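Local atomic coordinates of cupin 2 conserved barrel domain protein (Planctomyces limnophilus, PDB entry 4H7L), a protein that binds a copper(II) ion in a cupin-type beta barrel, its biological function being otherwise unknown. Residues E26-P31 with A35-G40; A79-N84 with Y88-L93; I20-I25 with V47-T52. All blocks are in the same frame, centred on the assembly; numbering follows the deposited sequence.

Contact 1. Residues E26-P31 with A35-G40; sequences EAVACP and AQRAFG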
ATOM      1  N   GLU B  26       9.008  10.593  11.642  1.00 70.45           N
ATOM      2  CA  GLU B  26      10.460  10.680  11.714  1.00 74.42           C
ATOM      3  C   GLU B  26      11.061   9.611  10.812  1.00 72.78           C
ATOM      4  O   GLU B  26      10.798   8.422  10.988  1.00 73.28           O
ATOM      5  CB  GLU B  26      10.941  10.483  13.152  1.00 78.25           C
ATOM      6  CG  GLU B  26      12.428  10.760  13.360  1.00 84.54           C
ATOM      7  CD  GLU B  26      12.727  12.230  13.592  1.00 92.45           C
ATOM      8  OE1 GLU B  26      12.432  13.045  12.693  1.00 94.92           O
ATOM      9  OE2 GLU B  26      13.253  12.571  14.674  1.00 94.57           O
ATOM     10  N   ALA B  27      11.865  10.035   9.842  1.00 71.25           N
ATOM     11  CA  ALA B  27      12.470   9.113   8.887  1.00 67.76           C
ATOM     12  C   ALA B  27      13.658   8.382   9.502  1.00 69.12           C
ATOM     13  O   ALA B  27      14.465   8.974  10.214  1.00 77.32           O
ATOM     14  CB  ALA B  27      12.901   9.858   7.638  1.00 67.58           C
ATOM     15  N   VAL B  28      13.757   7.090   9.216  1.00 70.52           N
ATOM     16  CA  VAL B  28      14.837   6.264   9.738  1.00 71.72           C
ATOM     17  C   VAL B  28      15.682   5.719   8.600  1.00 70.66           C
ATOM     18  O   VAL B  28      15.166   5.383   7.536  1.00 75.72           O
ATOM     19  CB  VAL B  28      14.290   5.082  10.557  1.00 72.97           C
ATOM     20  CG1 VAL B  28      15.315   3.958  10.631  1.00 76.13           C
ATOM     21  CG2 VAL B  28      13.892   5.545  11.948  1.00 73.29           C
ATOM     22  N   ALA B  29      16.984   5.627   8.831  1.00 65.63           N
ATOM     23  CA  ALA B  29      17.896   5.097   7.830  1.00 68.14           C
ATOM     24  C   ALA B  29      17.731   3.588   7.678  1.00 69.75           C
ATOM     25  O   ALA B  29      17.620   2.859   8.664  1.00 71.51           O
ATOM     26  CB  ALA B  29      19.333   5.435   8.194  1.00 65.94           C
ATOM     27  N   CYS B  30      17.705   3.135   6.431  1.00 66.50           N
ATOM     28  CA  CYS B  30      17.706   1.715   6.112  1.00 69.44           C
ATOM     29  C   CYS B  30      18.717   1.503   4.989  1.00 71.95           C
ATOM     30  O   CYS B  30      19.187   2.471   4.392  1.00 72.80           O
ATOM     31  CB  CYS B  30      16.310   1.256   5.696  1.00 65.99           C
ATOM     32  SG  CYS B  30      15.562   2.273   4.416  1.00 74.50           S
ATOM     33  N   PRO B  31      19.065   0.240   4.701  1.00 74.93           N
ATOM     34  CA  PRO B  31      20.180   0.005   3.775  1.00 77.97           C
ATOM     35  C   PRO B  31      19.987   0.647   2.403  1.00 74.85           C
ATOM     36  O   PRO B  31      20.976   1.009   1.765  1.00 78.83           O
ATOM     37  CB  PRO B  31      20.216  -1.521   3.649  1.00 79.50           C
ATOM     38  CG  PRO B  31      19.558  -2.019   4.884  1.00 79.50           C
ATOM     39  CD  PRO B  31      18.484  -1.021   5.187  1.00 75.88           C
ATOM     40  N   ALA B  35      13.344   5.308   5.481  1.00 66.72           N
ATOM     41  CA  ALA B  35      12.015   4.725   5.631  1.00 65.46           C
ATOM     42  C   ALA B  35      11.180   5.499   6.648  1.00 62.21           C
ATOM     43  O   ALA B  35      11.666   5.867   7.716  1.00 66.41           O
ATOM     44  CB  ALA B  35      12.129   3.270   6.053  1.00 61.50           C
ATOM     45  N   GLN B  36       9.921   5.742   6.305  1.00 55.06           N
ATOM     46  CA  GLN B  36       8.968   6.330   7.237  1.00 52.98           C
ATOM     47  C   GLN B  36       7.864   5.306   7.481  1.00 51.44           C
ATOM     48  O   GLN B  36       6.934   5.169   6.687  1.00 51.74           O
ATOM     49  CB  GLN B  36       8.417   7.650   6.686  1.00 48.82           C
ATOM     50  CG  GLN B  36       9.468   8.760   6.647  1.00 54.21           C
ATOM     51  CD  GLN B  36       9.004  10.016   5.922  1.00 55.01           C
ATOM     52  OE1 GLN B  36       8.920  10.044   4.698  1.00 57.31           O
ATOM     53  NE2 GLN B  36       8.720  11.067   6.680  1.00 55.49           N
ATOM     54  N   ARG B  37       7.987   4.582   8.588  1.00 53.91           N
ATOM     55  CA  ARG B  37       7.206   3.370   8.810  1.00 55.26           C
ATOM     56  C   ARG B  37       5.957   3.620   9.652  1.00 53.34           C
ATOM     57  O   ARG B  37       6.017   4.265  10.694  1.00 55.89           O
ATOM     58  CB  ARG B  37       8.086   2.309   9.477  1.00 61.19           C
ATOM     59  CG  ARG B  37       9.446   2.125   8.804  1.00 60.21           C
ATOM     60  CD  ARG B  37      10.113   0.823   9.226  1.00 62.65           C
ATOM     61  NE  ARG B  37      11.305   0.526   8.432  1.00 69.45           N
ATOM     62  CZ  ARG B  37      12.554   0.835   8.778  1.00 72.73           C
ATOM     63  NH1 ARG B  37      12.817   1.460   9.919  1.00 74.39           N
ATOM     64  NH2 ARG B  37      13.558   0.514   7.974  1.00 73.00           N
ATOM     65  N   ALA B  38       4.827   3.091   9.191  1.00 56.90           N
ATOM     66  CA  ALA B  38       3.555   3.263   9.883  1.00 55.19           C
ATOM     67  C   ALA B  38       2.882   1.927  10.165  1.00 53.44           C
ATOM     68  O   ALA B  38       3.093   0.950   9.449  1.00 58.08           O
ATOM     69  CB  ALA B  38       2.629   4.141   9.061  1.00 56.13           C
ATOM     70  N   PHE B  39       2.073   1.900  11.220  1.00 58.54           N
ATOM     71  CA  PHE B  39       1.230   0.750  11.531  1.00 62.74           C
ATOM     72  C   PHE B  39       2.024  -0.514  11.830  1.00 66.69           C
ATOM     73  O   PHE B  39       1.721  -1.581  11.305  1.00 70.77           O
ATOM     74  CB  PHE B  39       0.246   0.498  10.386  1.00 60.88           C
ATOM     75  CG  PHE B  39      -0.578   1.702  10.030  1.00 59.17           C
ATOM     76  CD1 PHE B  39      -1.359   2.325  10.982  1.00 55.19           C
ATOM     77  CD2 PHE B  39      -0.567   2.212   8.746  1.00 59.44           C
ATOM     78  CE1 PHE B  39      -2.112   3.434  10.664  1.00 54.57           C
ATOM     79  CE2 PHE B  39      -1.320   3.322   8.420  1.00 57.52           C
ATOM     80  CZ  PHE B  39      -2.094   3.933   9.380  1.00 53.58           C
ATOM     81  N   GLY B  40       3.028  -0.392  12.693  1.00 71.32           N
ATOM     82  CA  GLY B  40       3.806  -1.542  13.121  1.00 75.38           C
ATOM     83  C   GLY B  40       2.952  -2.600  13.796  1.00 82.84           C
ATOM     84  O   GLY B  40       1.721  -2.578  13.712  1.00 80.34           O
TER
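The shortest polar bond here runs from Ala35 N to Val28 O, 2.7 Å long and nearly straight. Its mate returns from Val28 N to Ala35 O at 2.8 Å, so Val28 and Ala35 form an antiparallel hydrogen-bonded pair. Ala35 O also takes a CA-H...O contact from Ala27 CA. The end of Arg37 swings back to strand 28-30, beside the Val28 and Ala35 side chains. Its chain runs extended from CG to NE and meets the Val28 side chain at about a right angle, with Arg37 NH1 3.6 Å from Val28 CG1. Arg37 NH2 comes equally near Cys30 CB, while Ala35 CB lies over one face of the Arg37 guanidinium, 3.4 Å above its plane and offset toward the rim. Cys30 SG, turned between its own backbone N and carbonyl carbon (chi1 51°), packs against Ala35 CB at 3.9 Å. Gln36 CG lies 3.7 Å from Ala27 CB, and the Gln36 amide NE2 hydrogen-bonds Ile25 O. On its other side strand 33-38 pairs with strand 48-54. The whole is a short beta hairpin, with 28-30 the outer strand at the margin of the cupin sheet.

Contact 2. Residues A79-N84 with Y88-L93; sequences ATIELN and YPLTKL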
ATOM      1  N   ALA B  79      15.639   3.250 -13.533  1.00 58.62           N
ATOM      2  CA  ALA B  79      15.583   2.552 -12.259  1.00 52.81           C
ATOM      3  C   ALA B  79      14.891   1.223 -12.507  1.00 51.03           C
ATOM      4  O   ALA B  79      13.957   1.145 -13.302  1.00 54.84           O
ATOM      5  CB  ALA B  79      14.836   3.364 -11.226  1.00 54.04           C
ATOM      6  N   THR B  80      15.364   0.173 -11.848  1.00 56.67           N
ATOM      7  CA  THR B  80      14.777  -1.148 -12.022  1.00 60.39           C
ATOM      8  C   THR B  80      14.541  -1.828 -10.688  1.00 53.00           C
ATOM      9  O   THR B  80      14.942  -1.332  -9.635  1.00 56.34           O
ATOM     10  CB  THR B  80      15.689  -2.065 -12.855  1.00 60.03           C
ATOM     11  OG1 THR B  80      16.893  -2.334 -12.127  1.00 62.64           O
ATOM     12  CG2 THR B  80      16.036  -1.418 -14.185  1.00 58.18           C
ATOM     13  N   ILE B  81      13.881  -2.975 -10.749  1.00 45.44           N
ATOM     14  CA  ILE B  81      13.745  -3.842  -9.595  1.00 44.82           C
ATOM     15  C   ILE B  81      14.283  -5.198 -10.007  1.00 45.29           C
ATOM     16  O   ILE B  81      14.079  -5.631 -11.141  1.00 45.19           O
ATOM     17  CB  ILE B  81      12.280  -3.957  -9.137  1.00 45.81           C
ATOM     18  CG1 ILE B  81      12.183  -4.803  -7.869  1.00 46.78           C
ATOM     19  CG2 ILE B  81      11.418  -4.555 -10.236  1.00 49.06           C
ATOM     20  CD1 ILE B  81      10.932  -4.543  -7.070  1.00 49.39           C
ATOM     21  N   GLU B  82      15.002  -5.853  -9.104  1.00 46.53           N
ATOM     22  CA  GLU B  82      15.552  -7.169  -9.386  1.00 47.63           C
ATOM     23  C   GLU B  82      14.835  -8.214  -8.557  1.00 50.88           C
ATOM     24  O   GLU B  82      14.817  -8.138  -7.330  1.00 49.67           O
ATOM     25  CB  GLU B  82      17.053  -7.199  -9.105  1.00 51.57           C
ATOM     26  CG  GLU B  82      17.867  -6.383 -10.098  1.00 67.11           C
ATOM     27  CD  GLU B  82      19.349  -6.356  -9.767  1.00 72.86           C
ATOM     28  OE1 GLU B  82      19.743  -6.929  -8.729  1.00 71.55           O
ATOM     29  OE2 GLU B  82      20.118  -5.760 -10.549  1.00 76.25           O
ATOM     30  N   LEU B  83      14.230  -9.182  -9.237  1.00 49.37           N
ATOM     31  CA  LEU B  83      13.512 -10.259  -8.571  1.00 44.49           C
ATOM     32  C   LEU B  83      14.120 -11.592  -8.985  1.00 48.08           C
ATOM     33  O   LEU B  83      14.111 -11.952 -10.163  1.00 48.55           O
ATOM     34  CB  LEU B  83      12.027 -10.201  -8.924  1.00 45.05           C
ATOM     35  CG  LEU B  83      11.327  -8.910  -8.497  1.00 47.54           C
ATOM     36  CD1 LEU B  83       9.977  -8.759  -9.175  1.00 49.90           C
ATOM     37  CD2 LEU B  83      11.164  -8.881  -6.993  1.00 48.56           C
ATOM     38  N   ASN B  84      14.661 -12.315  -8.009  1.00 53.31           N
ATOM     39  CA  ASN B  84      15.393 -13.550  -8.275  1.00 54.07           C
ATOM     40  C   ASN B  84      16.303 -13.425  -9.492  1.00 53.41           C
ATOM     41  O   ASN B  84      16.268 -14.261 -10.394  1.00 57.94           O
ATOM     42  CB  ASN B  84      14.431 -14.729  -8.455  1.00 55.43           C
ATOM     43  CG  ASN B  84      13.784 -15.165  -7.149  1.00 58.75           C
ATOM     44  OD1 ASN B  84      14.394 -15.080  -6.080  1.00 54.62           O
ATOM     45  ND2 ASN B  84      12.547 -15.642  -7.233  1.00 57.96           N
ATOM     46  N   TYR B  88      13.692  -5.682 -14.027  1.00 51.35           N
ATOM     47  CA  TYR B  88      12.533  -5.049 -14.649  1.00 54.82           C
ATOM     48  C   TYR B  88      12.522  -3.555 -14.362  1.00 55.77           C
ATOM     49  O   TYR B  88      12.812  -3.135 -13.246  1.00 60.70           O
ATOM     50  CB  TYR B  88      11.238  -5.659 -14.117  1.00 52.49           C
ATOM     51  CG  TYR B  88      11.153  -7.152 -14.288  1.00 52.30           C
ATOM     52  CD1 TYR B  88      10.700  -7.711 -15.476  1.00 50.61           C
ATOM     53  CD2 TYR B  88      11.525  -8.006 -13.261  1.00 52.13           C
ATOM     54  CE1 TYR B  88      10.617  -9.079 -15.635  1.00 52.05           C
ATOM     55  CE2 TYR B  88      11.452  -9.376 -13.414  1.00 55.05           C
ATOM     56  CZ  TYR B  88      10.992  -9.907 -14.597  1.00 54.14           C
ATOM     57  OH  TYR B  88      10.916 -11.270 -14.745  1.00 63.26           O
ATOM     58  N   PRO B  89      12.173  -2.745 -15.368  1.00 49.79           N
ATOM     59  CA  PRO B  89      12.123  -1.289 -15.199  1.00 51.60           C
ATOM     60  C   PRO B  89      10.972  -0.827 -14.310  1.00 53.70           C
ATOM     61  O   PRO B  89       9.883  -1.400 -14.352  1.00 49.34           O
ATOM     62  CB  PRO B  89      11.922  -0.778 -16.627  1.00 51.88           C
ATOM     63  CG  PRO B  89      11.292  -1.913 -17.352  1.00 50.86           C
ATOM     64  CD  PRO B  89      11.872  -3.151 -16.751  1.00 49.50           C
ATOM     65  N   LEU B  90      11.221   0.206 -13.513  1.00 56.89           N
ATOM     66  CA  LEU B  90      10.177   0.802 -12.693  1.00 57.69           C
ATOM     67  C   LEU B  90       9.383   1.817 -13.502  1.00 60.82           C
ATOM     68  O   LEU B  90       9.956   2.593 -14.268  1.00 65.27           O
ATOM     69  CB  LEU B  90      10.788   1.502 -11.483  1.00 54.89           C
ATOM     70  CG  LEU B  90      11.618   0.619 -10.556  1.00 56.37           C
ATOM     71  CD1 LEU B  90      12.261   1.467  -9.473  1.00 59.27           C
ATOM     72  CD2 LEU B  90      10.759  -0.476  -9.947  1.00 52.02           C
ATOM     73  N   THR B  91       8.066   1.804 -13.330  1.00 58.24           N
ATOM     74  CA  THR B  91       7.211   2.838 -13.899  1.00 58.17           C
ATOM     75  C   THR B  91       6.265   3.326 -12.814  1.00 55.02           C
ATOM     76  O   THR B  91       6.094   2.664 -11.788  1.00 54.08           O
ATOM     77  CB  THR B  91       6.394   2.325 -15.100  1.00 60.30           C
ATOM     78  OG1 THR B  91       5.374   1.429 -14.646  1.00 66.52           O
ATOM     79  CG2 THR B  91       7.293   1.610 -16.097  1.00 59.34           C
ATOM     80  N   LYS B  92       5.657   4.485 -13.035  1.00 53.82           N
ATOM     81  CA  LYS B  92       4.755   5.063 -12.048  1.00 55.06           C
ATOM     82  C   LYS B  92       3.562   4.155 -11.764  1.00 54.61           C
ATOM     83  O   LYS B  92       2.911   3.652 -12.678  1.00 59.17           O
ATOM     84  CB  LYS B  92       4.265   6.437 -12.508  1.00 59.41           C
ATOM     85  CG  LYS B  92       5.254   7.560 -12.249  1.00 63.58           C
ATOM     86  CD  LYS B  92       4.614   8.917 -12.488  1.00 68.53           C
ATOM     87  CE  LYS B  92       5.498  10.052 -12.005  1.00 70.51           C
ATOM     88  NZ  LYS B  92       4.899  11.377 -12.326  1.00 72.89           N
ATOM     89  N   LEU B  93       3.287   3.955 -10.481  1.00 57.22           N
ATOM     90  CA  LEU B  93       2.150   3.154 -10.035  1.00 54.76           C
ATOM     91  C   LEU B  93       2.269   1.689 -10.435  1.00 50.45           C
ATOM     92  O   LEU B  93       1.272   0.970 -10.520  1.00 52.96           O
ATOM     93  CB  LEU B  93       0.837   3.745 -10.549  1.00 56.07           C
ATOM     94  CG  LEU B  93       0.511   5.130  -9.993  1.00 56.93           C
ATOM     95  CD1 LEU B  93      -0.786   5.649 -10.592  1.00 61.72           C
ATOM     96  CD2 LEU B  93       0.426   5.098  -8.473  1.00 53.25           C
TER
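Leu90 and Ala79 meet through both backbone and side chain: Leu90 N donates to Ala79 O at 2.9 Å, and Leu90 CD1 rests 3.6 Å from Ala79 CB. The other methyl, CD2, lies 3.9 Å from Ile81 CB, so the leucine fork spans from one residue to the other. Its CG stands anti to the carbonyl carbon (chi1 -59°), which carries both branches over to the 79-84 segment. Shortening Leu90 to an alanine removes both methyls and would probably open a gap beside Ala79 CB and Ile81 CB. Further along, Ile81 and Tyr88 exchange two backbone bonds, Ile81 N to Tyr88 O at 2.7 Å and Tyr88 N to Ile81 O at 2.9 Å, and form an antiparallel hydrogen-bonded pair. Ile81 CG2 touches Tyr88 CB at 4.0 Å, and Leu83 CD1 approaches Tyr88 CD2 obliquely at 4.4 Å. Behind this first shell, Ile96 backs Ile81 and Leu83, Val72 backs Leu90, and Met19 of the second subunit packs on Ile81, Leu83 and Tyr88. Strand 104-107, whose His104 binds copper and touches Leu83, pairs with the far side of strand 80-83. The chemistry is thus divided: main-chain bonds set the hairpin's register, while apolar side chains join it to the barrel interior and the dimer interface.

Contact 3. Residues I20-I25 with V47-T52; sequences ISLSEI and VSVHYT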
ATOM      1  N   ILE B  20      -2.283   8.682  10.343  1.00 53.38           N
ATOM      2  CA  ILE B  20      -0.883   9.065  10.411  1.00 57.40           C
ATOM      3  C   ILE B  20      -0.465   9.727   9.117  1.00 56.03           C
ATOM      4  O   ILE B  20      -0.881   9.309   8.041  1.00 59.10           O
ATOM      5  CB  ILE B  20       0.027   7.844  10.620  1.00 59.68           C
ATOM      6  CG1 ILE B  20      -0.620   6.854  11.593  1.00 65.32           C
ATOM      7  CG2 ILE B  20       1.392   8.295  11.106  1.00 61.76           C
ATOM      8  CD1 ILE B  20       0.344   5.844  12.177  1.00 68.42           C
ATOM      9  N   SER B  21       0.363  10.759   9.220  1.00 50.53           N
ATOM     10  CA  SER B  21       0.926  11.386   8.032  1.00 54.41           C
ATOM     11  C   SER B  21       2.298  10.797   7.747  1.00 50.53           C
ATOM     12  O   SER B  21       3.258  11.068   8.466  1.00 49.21           O
ATOM     13  CB  SER B  21       1.032  12.900   8.202  1.00 56.49           C
ATOM     14  OG  SER B  21       1.662  13.474   7.070  1.00 60.39           O
ATOM     15  N   LEU B  22       2.381   9.992   6.693  1.00 52.11           N
ATOM     16  CA  LEU B  22       3.612   9.286   6.360  1.00 53.28           C
ATOM     17  C   LEU B  22       4.777  10.248   6.168  1.00 55.78           C
ATOM     18  O   LEU B  22       5.913   9.944   6.537  1.00 54.78           O
ATOM     19  CB  LEU B  22       3.408   8.448   5.097  1.00 51.56           C
ATOM     20  CG  LEU B  22       2.421   7.292   5.253  1.00 46.35           C
ATOM     21  CD1 LEU B  22       2.181   6.629   3.919  1.00 51.12           C
ATOM     22  CD2 LEU B  22       2.926   6.279   6.268  1.00 48.47           C
ATOM     23  N   SER B  23       4.486  11.413   5.599  1.00 60.44           N
ATOM     24  CA  SER B  23       5.520  12.392   5.291  1.00 66.26           C
ATOM     25  C   SER B  23       6.073  13.081   6.538  1.00 67.38           C
ATOM     26  O   SER B  23       7.198  13.578   6.524  1.00 67.91           O
ATOM     27  CB  SER B  23       4.984  13.438   4.310  1.00 69.83           C
ATOM     28  OG  SER B  23       3.649  13.785   4.619  1.00 75.56           O
ATOM     29  N   GLU B  24       5.293  13.107   7.614  1.00 72.86           N
ATOM     30  CA  GLU B  24       5.725  13.778   8.838  1.00 74.55           C
ATOM     31  C   GLU B  24       6.397  12.832   9.832  1.00 72.90           C
ATOM     32  O   GLU B  24       7.097  13.280  10.739  1.00 78.52           O
ATOM     33  CB  GLU B  24       4.550  14.490   9.509  1.00 77.02           C
ATOM     34  CG  GLU B  24       4.078  15.729   8.760  1.00 85.70           C
ATOM     35  CD  GLU B  24       3.183  16.616   9.608  1.00 94.93           C
ATOM     36  OE1 GLU B  24       3.710  17.532  10.280  1.00 96.43           O
ATOM     37  OE2 GLU B  24       1.950  16.399   9.600  1.00 93.77           O
ATOM     38  N   ILE B  25       6.185  11.532   9.668  1.00 64.55           N
ATOM     39  CA  ILE B  25       6.855  10.548  10.511  1.00 64.85           C
ATOM     40  C   ILE B  25       8.366  10.772  10.493  1.00 65.90           C
ATOM     41  O   ILE B  25       8.940  11.105   9.454  1.00 62.05           O
ATOM     42  CB  ILE B  25       6.563   9.113  10.033  1.00 65.99           C
ATOM     43  CG1 ILE B  25       5.137   8.707  10.405  1.00 66.50           C
ATOM     44  CG2 ILE B  25       7.559   8.131  10.641  1.00 64.83           C
ATOM     45  CD1 ILE B  25       4.733   7.354   9.860  1.00 64.35           C
ATOM     46  N   VAL B  47      -1.102  -5.273   8.492  1.00 54.09           N
ATOM     47  CA  VAL B  47       0.016  -4.937   7.627  1.00 56.80           C
ATOM     48  C   VAL B  47       0.690  -3.651   8.083  1.00 57.19           C
ATOM     49  O   VAL B  47       0.067  -2.804   8.721  1.00 56.99           O
ATOM     50  CB  VAL B  47      -0.447  -4.750   6.173  1.00 55.78           C
ATOM     51  CG1 VAL B  47      -1.315  -5.912   5.745  1.00 57.65           C
ATOM     52  CG2 VAL B  47      -1.212  -3.445   6.015  1.00 52.11           C
ATOM     53  N   SER B  48       1.969  -3.516   7.755  1.00 53.64           N
ATOM     54  CA  SER B  48       2.685  -2.272   7.976  1.00 49.73           C
ATOM     55  C   SER B  48       2.692  -1.524   6.661  1.00 47.48           C
ATOM     56  O   SER B  48       2.613  -2.137   5.600  1.00 47.66           O
ATOM     57  CB  SER B  48       4.121  -2.540   8.421  1.00 51.27           C
ATOM     58  OG  SER B  48       4.153  -3.277   9.625  1.00 63.13           O
ATOM     59  N   VAL B  49       2.796  -0.202   6.726  1.00 49.39           N
ATOM     60  CA  VAL B  49       2.894   0.600   5.517  1.00 49.79           C
ATOM     61  C   VAL B  49       4.047   1.589   5.632  1.00 50.69           C
ATOM     62  O   VAL B  49       4.029   2.489   6.470  1.00 56.17           O
ATOM     63  CB  VAL B  49       1.582   1.340   5.224  1.00 50.36           C
ATOM     64  CG1 VAL B  49       1.736   2.232   4.004  1.00 51.20           C
ATOM     65  CG2 VAL B  49       0.464   0.338   5.004  1.00 51.15           C
ATOM     66  N   HIS B  50       5.058   1.394   4.792  1.00 46.28           N
ATOM     67  CA  HIS B  50       6.239   2.245   4.781  1.00 47.65           C
ATOM     68  C   HIS B  50       6.191   3.194   3.593  1.00 50.97           C
ATOM     69  O   HIS B  50       5.763   2.815   2.504  1.00 57.37           O
ATOM     70  CB  HIS B  50       7.507   1.401   4.656  1.00 48.48           C
ATOM     71  CG  HIS B  50       7.646   0.337   5.701  1.00 51.07           C
ATOM     72  ND1 HIS B  50       6.779   0.208   6.764  1.00 58.73           N
ATOM     73  CD2 HIS B  50       8.563  -0.649   5.842  1.00 56.31           C
ATOM     74  CE1 HIS B  50       7.155  -0.814   7.514  1.00 61.40           C
ATOM     75  NE2 HIS B  50       8.235  -1.349   6.976  1.00 63.72           N
ATOM     76  N   TYR B  51       6.635   4.425   3.809  1.00 48.27           N
ATOM     77  CA  TYR B  51       6.879   5.359   2.720  1.00 50.56           C
ATOM     78  C   TYR B  51       8.392   5.508   2.626  1.00 54.70           C
ATOM     79  O   TYR B  51       9.020   6.125   3.485  1.00 55.42           O
ATOM     80  CB  TYR B  51       6.189   6.691   2.999  1.00 50.47           C
ATOM     81  CG  TYR B  51       6.516   7.795   2.021  1.00 50.01           C
ATOM     82  CD1 TYR B  51       6.083   7.741   0.708  1.00 55.07           C
ATOM     83  CD2 TYR B  51       7.231   8.906   2.425  1.00 56.32           C
ATOM     84  CE1 TYR B  51       6.371   8.754  -0.180  1.00 57.28           C
ATOM     85  CE2 TYR B  51       7.523   9.927   1.547  1.00 61.33           C
ATOM     86  CZ  TYR B  51       7.089   9.846   0.244  1.00 63.38           C
ATOM     87  OH  TYR B  51       7.371  10.861  -0.640  1.00 67.52           O
ATOM     88  N   THR B  52       8.973   4.922   1.588  1.00 49.97           N
ATOM     89  CA  THR B  52      10.406   4.672   1.564  1.00 51.86           C
ATOM     90  C   THR B  52      11.117   5.363   0.412  1.00 55.81           C
ATOM     91  O   THR B  52      10.704   5.264  -0.742  1.00 53.53           O
ATOM     92  CB  THR B  52      10.689   3.160   1.469  1.00 56.17           C
ATOM     93  OG1 THR B  52      10.153   2.495   2.619  1.00 57.22           O
ATOM     94  CG2 THR B  52      12.182   2.893   1.385  1.00 59.11           C
TER
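Leu22 lays its side chain against Tyr51, CB to CB at 3.9 Å, the two side chains crossing at a slant. Leu22 CD1 also comes within 4.1 Å of Tyr51 CB, so the leucine rests on the root of the tyrosine, and Leu22 CB approaches the Tyr51 ring obliquely. With chi1 at -66°, Leu22 CG stands opposite its carbonyl carbon, and the branches beyond it reach Val49. CD2 stops 4.0 Å from Val49 O, while CD1 meets Val49 CG1 more loosely at 4.4 Å. Leu22 thus bears on two alternate residues of one strand, both of which direct their side chains toward it. This is apolar packing of the N-terminal segment onto the cupin sheet: strand 48-54 lies between strands 33-38 and 110-117, and Ala38 of the former and Ile113 of the latter back Leu22 and Val49 respectively. Leu22 sits in a turn of helical backbone angles (22-24), where Ser21 O accepts from Glu24 N at 3.0 Å and Ile25 N at 3.2 Å, which probably helps to fix its direction. A weak bond from Ser23 OG to Ser21 OG lies across the same turn. Where the turn begins, Ile20 and Ser21 pair in an antiparallel ladder with a strand of the second subunit, whose Ile69 packs on Val49 and whose Leu93 packs on Tyr51.

Contacts 1 and 3 lie side by side, centres about 7 Å apart, and share one sheet: strand 33-38 of contact 1 pairs with strand 48-54 of contact 3 through an Ala38 N to Val49 O hydrogen bond. Along the chain contact 1 is nested inside the loop that contact 3 closes. Contact 2 comes later, on the three-stranded sheet across the chain's centre, its centre about 21 Å from each of the others. Contacts 2 and 3 both touch the second subunit in several places, and contact 1 does so at Phe39, so well-separated parts of the chain contribute to the dimer. With copper about 10 Å from the Cys30 side chain and about 9 Å from that of Ile81, contacts 1 and 2 lie outside its first shell.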